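Local coordinates for uncharacterized protein (Photobacterium profundum, PDB 3R87) that probably acts as a hotdog-fold thioesterase, a hydrolase of the 4-hydroxybenzoyl-CoA thioesterase family, at residues K45-T48 with L49-H53; Q12-Y15 with E16-D19. All blocks are in the same frame, centred on the assembly; numbering follows the deposited sequence.

Interaction 1. Residues K45-T48 with L49-H53; sequences KLAT and LWNDH
Thr48 and Asp52, one helical turn apart, run alongside one another: Thr48 turns CG2 anti to its backbone N and OG1 beside it (chi1 -62°), while Asp52 swings CG back beside its own N (chi1 -64°). Methyl and carboxylate therefore come together, Thr48 CG2 3.3 Å from Asp52 OD2. The hydroxyl does not face the carboxylate; Thr48 OG1 hydrogen-bonds instead to the carbonyl of Asp44, in the preceding turn. At the root of the pair, Asp52 N donates to Thr48 O at 2.8 Å, one of four successive i to i+4 bonds that make this a regular alpha-helix. In the bond just before it along the helix, Asn51 N reaches Ala47 O at 2.9 Å in a nearly straight line (164°). The Asn51 amide folds back over the same carbonyl, its CG 3.1 Å from Ala47 O, but ND2 is poorly angled for a hydrogen bond.

This is the C-terminal part of helix 43-53. His53, a magnesium ligand, ends it, and Lys45 forms a salt bridge with Asp127, also a magnesium-binding residue; no metal is bound to this chain in the model. Trp50 meets His20 of the third subunit edge-to-face, and Phe72 of the second subunit packs on Leu46 and Ala47. Leu46 also lies against helix 28-41, Leu49 against helix 126-133, and both against Phe57 of strand 56-66.

Interaction 2. Residues Q12-Y15 with E16-D19; sequences QIYY and EDTD
Tyr14 and Asp17 extend alongside each other in a common direction, with the phenol ring and the carboxylate plane turned 37° against each other. Asp17 OD2 reaches the rim of the ring, close to the plane of the phenol, 3.8 Å from Tyr14 CD2. What holds it there is the backbone: Tyr14 N donates to Asp17 OD2 at 2.8 Å in an almost straight bond (170°), which uses the lone pair turned away from OD1. That leaves OD1 to Tyr32 OH, so the carboxylate is gripped at both oxygens and its rotation is fixed. In the return direction Asp17 N donates to Tyr14 O at 3.0 Å, approaching from above the carbonyl plane.

Residues 14-17 thus close a beta turn whose fourth residue bonds back to the first through both its backbone N and its side chain. Thr18 and Asp19 probably belong to the family's sequence signature in the loop that follows strand 7-12 of the hotdog fold, a loop that in related thioesterases contributes to the active site. A second turn overlaps it, closed by a weak hydrogen bond from Thr18 N to Tyr15 O at 3.5 Å, and a water reaches both Tyr15 O and Thr18 O.

Ile13 slants across Asp17 and Thr18, its CG2 3.8 Å from Asp17 CB and 3.9 Å from Thr18 CG2, a small apolar patch beside the charged group. Glu16 CG sits between its own N and carbonyl carbon (chi1 65°), and the chain then extends, bringing OE2 to 4.1 Å from Tyr14 CB, oblique to the ring. Glu16 OE1 forms a salt bridge with Arg35 of the second subunit, Tyr14 OH bonds to His39 of that subunit, and Thr18 OG1 bonds to His20 of the fourth.

Overall arrangement
Along the chain interaction 2 comes first, in the loop between strand 7-12 and helix 28-41, and interaction 1 follows on helix 43-53. Helix 28-41 lies between them in sequence. Their centres are 30 Å apart and their nearest atoms about 18 Å, so they do not touch; each centre lies about 18 Å from that of the chain. Both are part of the same hotdog domain and both meet the second subunit. Interaction 2 also reaches the fourth subunit and interaction 1 the third. Interaction 2 thus brings the loop after strand 7-12, and interaction 1 helix 43-53, to subunit interfaces of the tetramer. Interaction 1 carries magnesium-binding His53, while interaction 2 lies away from the magnesium-binding residues.

Interaction 1. Residues K45-T48 with L49-H53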
loop_
_atom_site.group_PDB
_atom_site.type_symbol
_atom_site.label_atom_id
_atom_site.label_comp_id
_atom_site.label_asym_id
_atom_site.label_seq_id
_atom_site.Cartn_x
_atom_site.Cartn_y
_atom_site.Cartn_z
ATOM N N LYS A 45 -8.925 22.301 -2.137
ATOM C CA LYS A 45 -10.027 22.633 -1.210
ATOM C C LYS A 45 -10.123 21.669 -0.087
ATOM O O LYS A 45 -10.396 22.040 1.032
ATOM C CB LYS A 45 -11.354 22.690 -1.934
ATOM C CG LYS A 45 -11.392 23.810 -2.979
ATOM C CD LYS A 45 -12.663 24.222 -3.247
ATOM C CE LYS A 45 -12.529 25.492 -4.128
ATOM N NZ LYS A 45 -12.489 26.807 -3.385
ATOM N N LEU A 46 -9.860 20.358 -0.351
ATOM C CA LEU A 46 -9.826 19.394 0.734
ATOM C C LEU A 46 -8.678 19.723 1.717
ATOM O O LEU A 46 -8.864 19.617 2.906
ATOM C CB LEU A 46 -9.602 17.992 0.174
ATOM C CG LEU A 46 -10.759 17.418 -0.552
ATOM C CD1 LEU A 46 -10.369 16.076 -1.177
ATOM C CD2 LEU A 46 -12.017 17.285 0.298
ATOM N N ALA A 47 -7.495 20.088 1.209
ATOM C CA ALA A 47 -6.394 20.378 2.083
ATOM C C ALA A 47 -6.727 21.641 2.912
ATOM O O ALA A 47 -6.364 21.621 4.093
ATOM C CB ALA A 47 -5.140 20.584 1.276
ATOM N N THR A 48 -7.264 22.685 2.281
ATOM C CA THR A 48 -7.623 23.938 3.025
ATOM C C THR A 48 -8.690 23.625 4.056
ATOM O O THR A 48 -8.597 24.111 5.199
ATOM C CB THR A 48 -8.111 24.988 2.023
ATOM O OG1 THR A 48 -7.039 25.307 1.078
ATOM C CG2 THR A 48 -8.584 26.247 2.733
ATOM N N LEU A 49 -9.681 22.842 3.693
ATOM C CA LEU A 49 -10.783 22.534 4.651
ATOM C C LEU A 49 -10.205 21.802 5.893
ATOM O O LEU A 49 -10.552 22.079 7.018
ATOM C CB LEU A 49 -11.865 21.719 3.948
ATOM C CG LEU A 49 -13.078 21.271 4.808
ATOM C CD1 LEU A 49 -13.935 22.500 5.202
ATOM C CD2 LEU A 49 -13.923 20.259 4.121
ATOM N N TRP A 50 -9.287 20.838 5.638
ATOM C CA TRP A 50 -8.696 20.082 6.776
ATOM C C TRP A 50 -7.704 21.012 7.564
ATOM O O TRP A 50 -7.814 21.023 8.803
ATOM C CB TRP A 50 -7.921 18.940 6.145
ATOM C CG TRP A 50 -7.136 18.199 7.221
ATOM C CD1 TRP A 50 -5.773 18.234 7.441
ATOM C CD2 TRP A 50 -7.689 17.334 8.195
ATOM N NE1 TRP A 50 -5.494 17.558 8.548
ATOM C CE2 TRP A 50 -6.615 16.908 9.028
ATOM C CE3 TRP A 50 -8.996 16.873 8.495
ATOM C CZ2 TRP A 50 -6.793 16.054 10.137
ATOM C CZ3 TRP A 50 -9.182 15.995 9.641
ATOM C CH2 TRP A 50 -8.063 15.617 10.422
ATOM N N ASN A 51 -6.835 21.750 6.901
ATOM C CA ASN A 51 -5.864 22.598 7.575
ATOM C C ASN A 51 -6.554 23.691 8.398
ATOM O O ASN A 51 -6.167 23.953 9.536
ATOM C CB ASN A 51 -4.858 23.229 6.565
ATOM C CG ASN A 51 -3.957 22.191 5.908
ATOM O OD1 ASN A 51 -3.774 21.068 6.424
ATOM N ND2 ASN A 51 -3.379 22.548 4.753
ATOM N N ASP A 52 -7.565 24.330 7.818
ATOM C CA ASP A 52 -8.216 25.499 8.428
ATOM C C ASP A 52 -9.386 25.194 9.320
ATOM O O ASP A 52 -9.672 25.978 10.216
ATOM C CB ASP A 52 -8.752 26.515 7.387
ATOM C CG ASP A 52 -7.680 27.135 6.558
ATOM O OD1 ASP A 52 -6.483 26.899 6.833
ATOM O OD2 ASP A 52 -8.027 27.870 5.587
ATOM N N HIS A 53 -10.093 24.126 9.081
ATOM C CA HIS A 53 -11.322 23.848 9.821
ATOM C C HIS A 53 -11.297 22.479 10.419
ATOM O O HIS A 53 -12.244 22.201 11.202
ATOM C CB HIS A 53 -12.618 24.058 8.962
ATOM C CG HIS A 53 -12.674 25.422 8.387
ATOM N ND1 HIS A 53 -13.109 26.514 9.123
ATOM C CD2 HIS A 53 -12.190 25.911 7.223
ATOM C CE1 HIS A 53 -12.963 27.607 8.397
ATOM N NE2 HIS A 53 -12.408 27.270 7.242
#

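Interaction 2. Residues Q12-Y15 with E16-D19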
loop_
_atom_site.group_PDB
_atom_site.type_symbol
_atom_site.label_atom_id
_atom_site.label_comp_id
_atom_site.label_asym_id
_atom_site.label_seq_id
_atom_site.Cartn_x
_atom_site.Cartn_y
_atom_site.Cartn_z
ATOM N N GLN A 12 -2.967 4.740 -14.180
ATOM C CA GLN A 12 -2.072 3.762 -14.755
ATOM C C GLN A 12 -1.746 2.697 -13.708
ATOM O O GLN A 12 -1.547 2.994 -12.531
ATOM C CB GLN A 12 -0.799 4.409 -15.260
ATOM C CG GLN A 12 0.131 3.456 -15.929
ATOM C CD GLN A 12 1.168 4.033 -16.828
ATOM O OE1 GLN A 12 0.968 5.110 -17.424
ATOM N NE2 GLN A 12 2.254 3.338 -17.007
ATOM N N ILE A 13 -1.653 1.445 -14.165
ATOM C CA ILE A 13 -1.376 0.288 -13.310
ATOM C C ILE A 13 0.123 -0.019 -13.348
ATOM O O ILE A 13 0.662 -0.392 -14.407
ATOM C CB ILE A 13 -2.198 -0.911 -13.778
ATOM C CG1 ILE A 13 -3.703 -0.581 -13.814
ATOM C CG2 ILE A 13 -1.913 -2.134 -12.910
ATOM C CD1 ILE A 13 -4.266 -0.007 -12.537
ATOM N N TYR A 14 0.778 0.113 -12.208
ATOM C CA TYR A 14 2.208 -0.100 -12.049
ATOM C C TYR A 14 2.452 -1.375 -11.242
ATOM O O TYR A 14 1.516 -2.056 -10.797
ATOM C CB TYR A 14 2.832 1.103 -11.324
ATOM C CG TYR A 14 2.653 2.410 -12.038
ATOM C CD1 TYR A 14 3.562 2.795 -13.056
ATOM C CD2 TYR A 14 1.664 3.292 -11.685
ATOM C CE1 TYR A 14 3.430 4.045 -13.674
ATOM C CE2 TYR A 14 1.526 4.520 -12.314
ATOM C CZ TYR A 14 2.433 4.902 -13.294
ATOM O OH TYR A 14 2.305 6.133 -13.881
ATOM N N TYR A 15 3.722 -1.713 -10.973
ATOM C CA TYR A 15 4.014 -2.883 -10.162
ATOM C C TYR A 15 3.381 -2.807 -8.768
ATOM O O TYR A 15 3.004 -3.836 -8.210
ATOM C CB TYR A 15 5.537 -3.071 -10.003
ATOM C CG TYR A 15 6.168 -3.900 -11.101
ATOM C CD1 TYR A 15 6.488 -3.397 -12.316
ATOM C CD2 TYR A 15 6.453 -5.218 -10.861
ATOM C CE1 TYR A 15 7.089 -4.225 -13.322
ATOM C CE2 TYR A 15 7.059 -6.039 -11.839
ATOM C CZ TYR A 15 7.289 -5.521 -13.057
ATOM O OH TYR A 15 7.891 -6.293 -14.056
ATOM N N GLU A 16 3.265 -1.615 -8.197
ATOM C CA GLU A 16 2.652 -1.487 -6.856
ATOM C C GLU A 16 1.210 -1.936 -6.841
ATOM O O GLU A 16 0.653 -2.130 -5.742
ATOM C CB GLU A 16 2.698 -0.038 -6.420
ATOM C CG GLU A 16 1.865 0.904 -7.256
ATOM C CD GLU A 16 2.234 2.370 -7.090
ATOM O OE1 GLU A 16 1.479 3.079 -6.370
ATOM O OE2 GLU A 16 3.273 2.793 -7.626
ATOM N N ASP A 17 0.545 -1.999 -7.993
ATOM C CA ASP A 17 -0.897 -2.230 -8.063
ATOM C C ASP A 17 -1.261 -3.689 -8.224
ATOM O O ASP A 17 -2.417 -4.046 -7.933
ATOM C CB ASP A 17 -1.439 -1.422 -9.246
ATOM C CG ASP A 17 -1.219 0.078 -9.045
ATOM O OD1 ASP A 17 -1.826 0.594 -8.052
ATOM O OD2 ASP A 17 -0.450 0.701 -9.785
ATOM N N THR A 18 -0.373 -4.510 -8.753
ATOM C CA THR A 18 -0.677 -5.893 -9.088
ATOM C C THR A 18 -0.284 -6.824 -7.941
ATOM O O THR A 18 0.518 -6.455 -7.062
ATOM C CB THR A 18 -0.005 -6.320 -10.362
ATOM O OG1 THR A 18 1.417 -6.211 -10.155
ATOM C CG2 THR A 18 -0.457 -5.454 -11.554
ATOM N N ASP A 19 -0.823 -8.024 -7.972
ATOM C CA ASP A 19 -0.363 -9.123 -7.096
ATOM C C ASP A 19 0.127 -10.270 -7.948
ATOM O O ASP A 19 0.103 -10.234 -9.177
ATOM C CB ASP A 19 -1.435 -9.487 -6.060
ATOM C CG ASP A 19 -2.665 -10.061 -6.681
ATOM O OD1 ASP A 19 -2.543 -10.876 -7.628
ATOM O OD2 ASP A 19 -3.780 -9.716 -6.235
HETATM O O HOH W 1 2.572 -5.008 -5.556
#